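Local coordinates for protein HemO (Neisseria meningitidis, PDB 1J77) that binds heme and probably cleaves its porphyrin ring oxidatively, at residues 103-108 against 163-168; 80-85 against 90-95. All blocks are in the same frame, centred on the assembly; numbering follows the deposited sequence.

Interaction 1. Residues 103-108 against 163-168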
loop_
_atom_site.group_PDB
_atom_site.type_symbol
_atom_site.label_atom_id
_atom_site.label_comp_id
_atom_site.label_asym_id
_atom_site.label_seq_id
_atom_site.Cartn_x
_atom_site.Cartn_y
_atom_site.Cartn_z
ATOM N N ALA A 103 -10.144 11.889 -3.803
ATOM C CA ALA A 103 -9.804 12.892 -4.801
ATOM C C ALA A 103 -9.015 14.038 -4.188
ATOM O O ALA A 103 -8.879 14.119 -2.964
ATOM C CB ALA A 103 -11.091 13.441 -5.414
ATOM N N GLY A 104 -8.464 14.887 -5.060
ATOM C CA GLY A 104 -7.806 16.104 -4.632
ATOM C C GLY A 104 -6.572 15.905 -3.778
ATOM O O GLY A 104 -5.761 14.996 -4.015
ATOM N N ASN A 105 -6.378 16.811 -2.821
ATOM C CA ASN A 105 -5.197 16.762 -1.986
ATOM C C ASN A 105 -5.145 15.476 -1.164
ATOM O O ASN A 105 -4.082 14.887 -1.028
ATOM C CB ASN A 105 -5.108 18.015 -1.116
ATOM C CG ASN A 105 -4.875 19.293 -1.959
ATOM O OD1 ASN A 105 -4.101 19.287 -2.902
ATOM N ND2 ASN A 105 -5.533 20.387 -1.580
ATOM N N LYS A 106 -6.284 15.060 -0.638
ATOM C CA LYS A 106 -6.346 13.841 0.189
ATOM C C LYS A 106 -5.894 12.660 -0.666
ATOM O O LYS A 106 -5.246 11.731 -0.131
ATOM C CB LYS A 106 -7.734 13.622 0.774
ATOM C CG LYS A 106 -8.082 14.558 1.947
ATOM C CD LYS A 106 -9.506 14.363 2.420
ATOM C CE LYS A 106 -9.550 13.611 3.715
ATOM N NZ LYS A 106 -10.939 13.429 4.268
ATOM N N ALA A 107 -6.211 12.645 -1.975
ATOM C CA ALA A 107 -5.793 11.527 -2.834
ATOM C C ALA A 107 -4.283 11.441 -2.953
ATOM O O ALA A 107 -3.730 10.376 -3.144
ATOM C CB ALA A 107 -6.483 11.580 -4.242
ATOM N N ILE A 108 -3.590 12.576 -2.832
ATOM C CA ILE A 108 -2.126 12.576 -2.851
ATOM C C ILE A 108 -1.564 11.769 -1.665
ATOM O O ILE A 108 -0.596 11.061 -1.835
ATOM C CB ILE A 108 -1.583 14.026 -2.896
ATOM C CG1 ILE A 108 -2.115 14.745 -4.133
ATOM C CG2 ILE A 108 -0.068 13.987 -2.936
ATOM C CD1 ILE A 108 -1.930 16.254 -4.079
ATOM N N LEU A 163 5.308 18.942 -6.390
ATOM C CA LEU A 163 3.922 19.372 -6.585
ATOM C C LEU A 163 3.796 20.748 -5.966
ATOM O O LEU A 163 2.890 21.506 -6.290
ATOM C CB LEU A 163 2.904 18.423 -5.938
ATOM C CG LEU A 163 2.945 16.987 -6.446
ATOM C CD1 LEU A 163 2.001 16.116 -5.625
ATOM C CD2 LEU A 163 2.676 16.812 -7.950
ATOM N N ASN A 164 4.724 21.038 -5.051
ATOM C CA ASN A 164 4.799 22.304 -4.344
ATOM C C ASN A 164 3.477 22.652 -3.724
ATOM O O ASN A 164 2.997 23.776 -3.829
ATOM C CB ASN A 164 5.306 23.428 -5.255
ATOM C CG ASN A 164 6.808 23.486 -5.291
ATOM O OD1 ASN A 164 7.470 23.381 -4.248
ATOM N ND2 ASN A 164 7.367 23.604 -6.485
ATOM N N LEU A 165 2.890 21.659 -3.058
ATOM C CA LEU A 165 1.634 21.854 -2.374
ATOM C C LEU A 165 1.891 22.930 -1.352
ATOM O O LEU A 165 2.987 22.999 -0.803
ATOM C CB LEU A 165 1.196 20.573 -1.655
ATOM C CG LEU A 165 0.728 19.357 -2.461
ATOM C CD1 LEU A 165 -0.064 18.456 -1.556
ATOM C CD2 LEU A 165 -0.113 19.731 -3.662
ATOM N N THR A 166 0.893 23.766 -1.118
ATOM C CA THR A 166 0.998 24.769 -0.066
ATOM C C THR A 166 0.921 23.999 1.244
ATOM O O THR A 166 0.488 22.864 1.254
ATOM C CB THR A 166 -0.159 25.765 -0.163
ATOM O OG1 THR A 166 -1.410 25.086 0.013
ATOM C CG2 THR A 166 -0.239 26.401 -1.591
ATOM N N PRO A 167 1.336 24.585 2.360
ATOM C CA PRO A 167 1.265 23.862 3.638
ATOM C C PRO A 167 -0.143 23.401 3.966
ATOM O O PRO A 167 -0.350 22.347 4.596
ATOM C CB PRO A 167 1.699 24.909 4.665
ATOM C CG PRO A 167 2.471 25.911 3.892
ATOM C CD PRO A 167 1.891 25.942 2.512
ATOM N N GLU A 168 -1.100 24.220 3.551
ATOM C CA GLU A 168 -2.507 23.993 3.779
ATOM C C GLU A 168 -2.974 22.721 3.035
ATOM O O GLU A 168 -3.735 21.913 3.573
ATOM C CB GLU A 168 -3.302 25.225 3.293
ATOM C CG GLU A 168 -2.770 26.618 3.734
ATOM C CD GLU A 168 -1.562 27.136 2.948
ATOM O OE1 GLU A 168 -1.720 27.580 1.788
ATOM O OE2 GLU A 168 -0.437 27.139 3.498
#
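Ile-108 meets Leu-165 and Leu-163 where the first turn of helix 104-119 packs against the linker between helices 149-162 and 167-192, in the all-helical heme oxygenase fold. The dense part of the contact is aliphatic. CD1 of Ile-108 comes end-on at the fork of Leu-165, 3.8 Å from its CD1, and lies almost as near the second methyl of that leucine. The two branches of Ile-108 divide the work: CG1, anti to the carbonyl carbon (chi1 -59°), carries CD1 to Leu-165, while CG2 points at Leu-163 and stands 4.0 Å from its CD1. Of the touching residues, Ile-108 alone is buried, and its side chain is about 6 Å from that of Tyr-112, a residue of the heme site.

Toward the solvent the packing thins. Asn-105 and Leu-165 run past each other in opposite directions, and the amide contributes little more than a glancing touch. Its other end is held by helix 167-192, since ND2 is hydrogen-bonded to OE1 of Glu-172, which fixes how the amide is turned. In the linker, Asn-164 is the first residue to leave helical backbone angles, with positive phi; the linker ends at Thr-166, the N-cap residue of helix 167-192, whose OG1 accepts from the backbone N of Ala-169. On this outer side OG1 also makes a weak hydrogen bond to OE1 of Glu-168, at 3.1 Å. At the margin of the aliphatic cluster, Asn-105 OD1 lies 4.1 Å from CD2 of Leu-165.

Interaction 2. Residues 80-85 against 90-95; sequences AVTQDL and EEPYKF
Leu-85 lies across the chain that doubles back after helix 78-87, and its two methyls address different residues of that chain. With CG anti to the carbonyl carbon (chi1 -82°), the side chain is directed at the returning chain, CD2 over Glu-90 and CD1 beside Tyr-93. CD2 rests 3.8 Å from CB of Glu-90, while CD1 reaches further along to the backbone and CB of Tyr-93, 4.1 Å away in the latter case.

Neither Glu-90 nor Tyr-93 presents its tip to Leu-85. Glu-90 offers its aliphatic CB and CG, and a bend in its chain takes the carboxylate away, toward a long, weak ion pair with Lys-47. The end of the Tyr-93 side chain leads away from Leu-85, CG being anti to the backbone N (chi1 -177°). Both Leu-85 and Tyr-93 also touch helix 39-60, the leucine at Leu-46 and the tyrosine at Lys-47 and Val-51. One turn earlier, Thr-82 sends CG2 obliquely past the ring of Pro-92, 4.1 Å from its CG, while OG1 bonds to the carbonyl oxygen of Tyr-78 within the helix.

The backbone joins at the turn itself, where Glu-90 N donates to Leu-85 O at 2.9 Å. Two waters bridge the segments: one lies between Thr-82 OG1 and Tyr-93 N, accepting from the latter, and the other donates to both Thr-82 O and Glu-90 O. This is a surface contact that fastens the C-terminal part of a helix to the loop after it. One direct backbone bond, two water bridges and aliphatic contacts join the segments, and the waters give Thr-82 O, Glu-90 O and Tyr-93 N partners where no direct bond between the two segments does.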
loop_
_atom_site.group_PDB
_atom_site.type_symbol
_atom_site.label_atom_id
_atom_site.label_comp_id
_atom_site.label_asym_id
_atom_site.label_seq_id
_atom_site.Cartn_x
_atom_site.Cartn_y
_atom_site.Cartn_z
ATOM N N ALA A 80 -0.792 -6.788 -10.911
ATOM C CA ALA A 80 0.162 -7.779 -10.375
ATOM C C ALA A 80 -0.469 -8.578 -9.236
ATOM O O ALA A 80 -0.370 -9.789 -9.239
ATOM C CB ALA A 80 1.466 -7.101 -9.950
ATOM N N VAL A 81 -1.122 -7.928 -8.265
ATOM C CA VAL A 81 -1.806 -8.671 -7.187
ATOM C C VAL A 81 -2.894 -9.587 -7.745
ATOM O O VAL A 81 -3.130 -10.669 -7.254
ATOM C CB VAL A 81 -2.551 -7.763 -6.131
ATOM C CG1 VAL A 81 -3.071 -8.613 -4.955
ATOM C CG2 VAL A 81 -1.671 -6.724 -5.581
ATOM N N THR A 82 -3.601 -9.135 -8.765
ATOM C CA THR A 82 -4.661 -9.931 -9.309
ATOM C C THR A 82 -4.087 -11.179 -10.019
ATOM O O THR A 82 -4.700 -12.241 -10.006
ATOM C CB THR A 82 -5.465 -9.087 -10.306
ATOM O OG1 THR A 82 -6.190 -8.057 -9.610
ATOM C CG2 THR A 82 -6.503 -9.927 -10.941
ATOM N N GLN A 83 -2.935 -11.028 -10.655
ATOM C CA GLN A 83 -2.256 -12.174 -11.277
ATOM C C GLN A 83 -1.717 -13.118 -10.169
ATOM O O GLN A 83 -1.713 -14.346 -10.302
ATOM C CB GLN A 83 -1.111 -11.681 -12.170
ATOM C CG GLN A 83 -0.336 -12.805 -12.842
ATOM C CD GLN A 83 -1.136 -13.641 -13.839
ATOM O OE1 GLN A 83 -1.489 -14.799 -13.574
ATOM N NE2 GLN A 83 -1.366 -13.073 -15.001
ATOM N N ASP A 84 -1.260 -12.556 -9.056
ATOM C CA ASP A 84 -0.817 -13.411 -7.966
ATOM C C ASP A 84 -1.964 -14.268 -7.472
ATOM O O ASP A 84 -1.769 -15.447 -7.134
ATOM C CB ASP A 84 -0.290 -12.549 -6.811
ATOM C CG ASP A 84 1.084 -11.979 -7.079
ATOM O OD1 ASP A 84 1.851 -12.592 -7.879
ATOM O OD2 ASP A 84 1.498 -10.914 -6.560
ATOM N N LEU A 85 -3.164 -13.688 -7.381
ATOM C CA LEU A 85 -4.366 -14.415 -6.990
ATOM C C LEU A 85 -4.602 -15.551 -7.971
ATOM O O LEU A 85 -4.837 -16.680 -7.561
ATOM C CB LEU A 85 -5.612 -13.500 -6.876
ATOM C CG LEU A 85 -5.830 -12.688 -5.572
ATOM C CD1 LEU A 85 -6.848 -11.580 -5.788
ATOM C CD2 LEU A 85 -6.283 -13.594 -4.443
ATOM N N GLU A 90 -7.130 -18.512 -7.461
ATOM C CA GLU A 90 -8.244 -17.666 -7.066
ATOM C C GLU A 90 -8.666 -16.715 -8.173
ATOM O O GLU A 90 -7.815 -16.220 -8.903
ATOM C CB GLU A 90 -7.814 -16.754 -5.902
ATOM C CG GLU A 90 -7.548 -17.445 -4.590
ATOM C CD GLU A 90 -8.800 -17.929 -3.949
ATOM O OE1 GLU A 90 -9.791 -17.167 -3.924
ATOM O OE2 GLU A 90 -8.777 -19.105 -3.468
ATOM N N GLU A 91 -9.952 -16.394 -8.205
ATOM C CA GLU A 91 -10.463 -15.392 -9.125
ATOM C C GLU A 91 -10.271 -14.010 -8.531
ATOM O O GLU A 91 -9.982 -13.878 -7.336
ATOM C CB GLU A 91 -11.938 -15.623 -9.378
ATOM C CG GLU A 91 -12.172 -16.861 -10.214
ATOM C CD GLU A 91 -13.551 -17.431 -10.014
ATOM O OE1 GLU A 91 -14.118 -17.237 -8.909
ATOM O OE2 GLU A 91 -14.066 -18.068 -10.960
ATOM N N PRO A 92 -10.390 -12.962 -9.345
ATOM C CA PRO A 92 -10.282 -11.608 -8.795
ATOM C C PRO A 92 -11.199 -11.383 -7.569
ATOM O O PRO A 92 -12.348 -11.790 -7.476
ATOM C CB PRO A 92 -10.641 -10.719 -10.004
ATOM C CG PRO A 92 -10.225 -11.552 -11.198
ATOM C CD PRO A 92 -10.565 -12.960 -10.814
ATOM N N TYR A 93 -10.643 -10.737 -6.563
ATOM C CA TYR A 93 -11.387 -10.527 -5.369
ATOM C C TYR A 93 -12.077 -9.178 -5.437
ATOM O O TYR A 93 -11.515 -8.212 -5.973
ATOM C CB TYR A 93 -10.464 -10.639 -4.167
ATOM C CG TYR A 93 -11.181 -10.505 -2.858
ATOM C CD1 TYR A 93 -11.970 -11.536 -2.350
ATOM C CD2 TYR A 93 -11.075 -9.348 -2.113
ATOM C CE1 TYR A 93 -12.619 -11.408 -1.144
ATOM C CE2 TYR A 93 -11.709 -9.200 -0.913
ATOM C CZ TYR A 93 -12.468 -10.229 -0.413
ATOM O OH TYR A 93 -13.073 -10.029 0.794
ATOM N N LYS A 94 -13.319 -9.130 -4.976
ATOM C CA LYS A 94 -14.064 -7.889 -4.897
ATOM C C LYS A 94 -14.493 -7.611 -3.465
ATOM O O LYS A 94 -15.155 -8.422 -2.841
ATOM C CB LYS A 94 -15.307 -7.945 -5.764
ATOM C CG LYS A 94 -16.257 -6.781 -5.483
ATOM C CD LYS A 94 -17.051 -6.395 -6.733
ATOM C CE LYS A 94 -17.813 -5.116 -6.490
ATOM N NZ LYS A 94 -16.863 -4.069 -5.970
ATOM N N PHE A 95 -14.145 -6.432 -2.962
ATOM C CA PHE A 95 -14.559 -6.025 -1.638
ATOM C C PHE A 95 -16.073 -6.085 -1.529
ATOM O O PHE A 95 -16.792 -5.784 -2.477
ATOM C CB PHE A 95 -14.080 -4.607 -1.356
ATOM C CG PHE A 95 -14.077 -4.226 0.108
ATOM C CD1 PHE A 95 -13.674 -5.108 1.078
ATOM C CD2 PHE A 95 -14.438 -2.960 0.488
ATOM C CE1 PHE A 95 -13.638 -4.728 2.412
ATOM C CE2 PHE A 95 -14.403 -2.593 1.840
ATOM C CZ PHE A 95 -14.008 -3.483 2.771
HETATM O O HOH W 1 -8.196 -8.906 -7.534
HETATM O O HOH W 2 -7.310 -13.474 -10.248
#

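In the fold
Following the chain from the N terminus, helices 11-32, 39-60 and 63-68 come before either contact. Interaction 2 closes first: helix 78-87 meets the chain that follows it, forming a short local loop of four intervening residues. The chain then runs on to helix 104-119, where interaction 1 opens. It closes 55 residues later on the linker into helix 167-192, enclosing the rest of helix 104-119 and helices 122-129 and 149-162. The two contacts are thus in series, neither nested nor crossed, and their centres lie 30 Å apart on opposite sides of the chain's centre. Helix 167-192 connects them indirectly: its beginning borders interaction 1, while Val-187 and Glu-190 touch Phe-95 of segment 90-95.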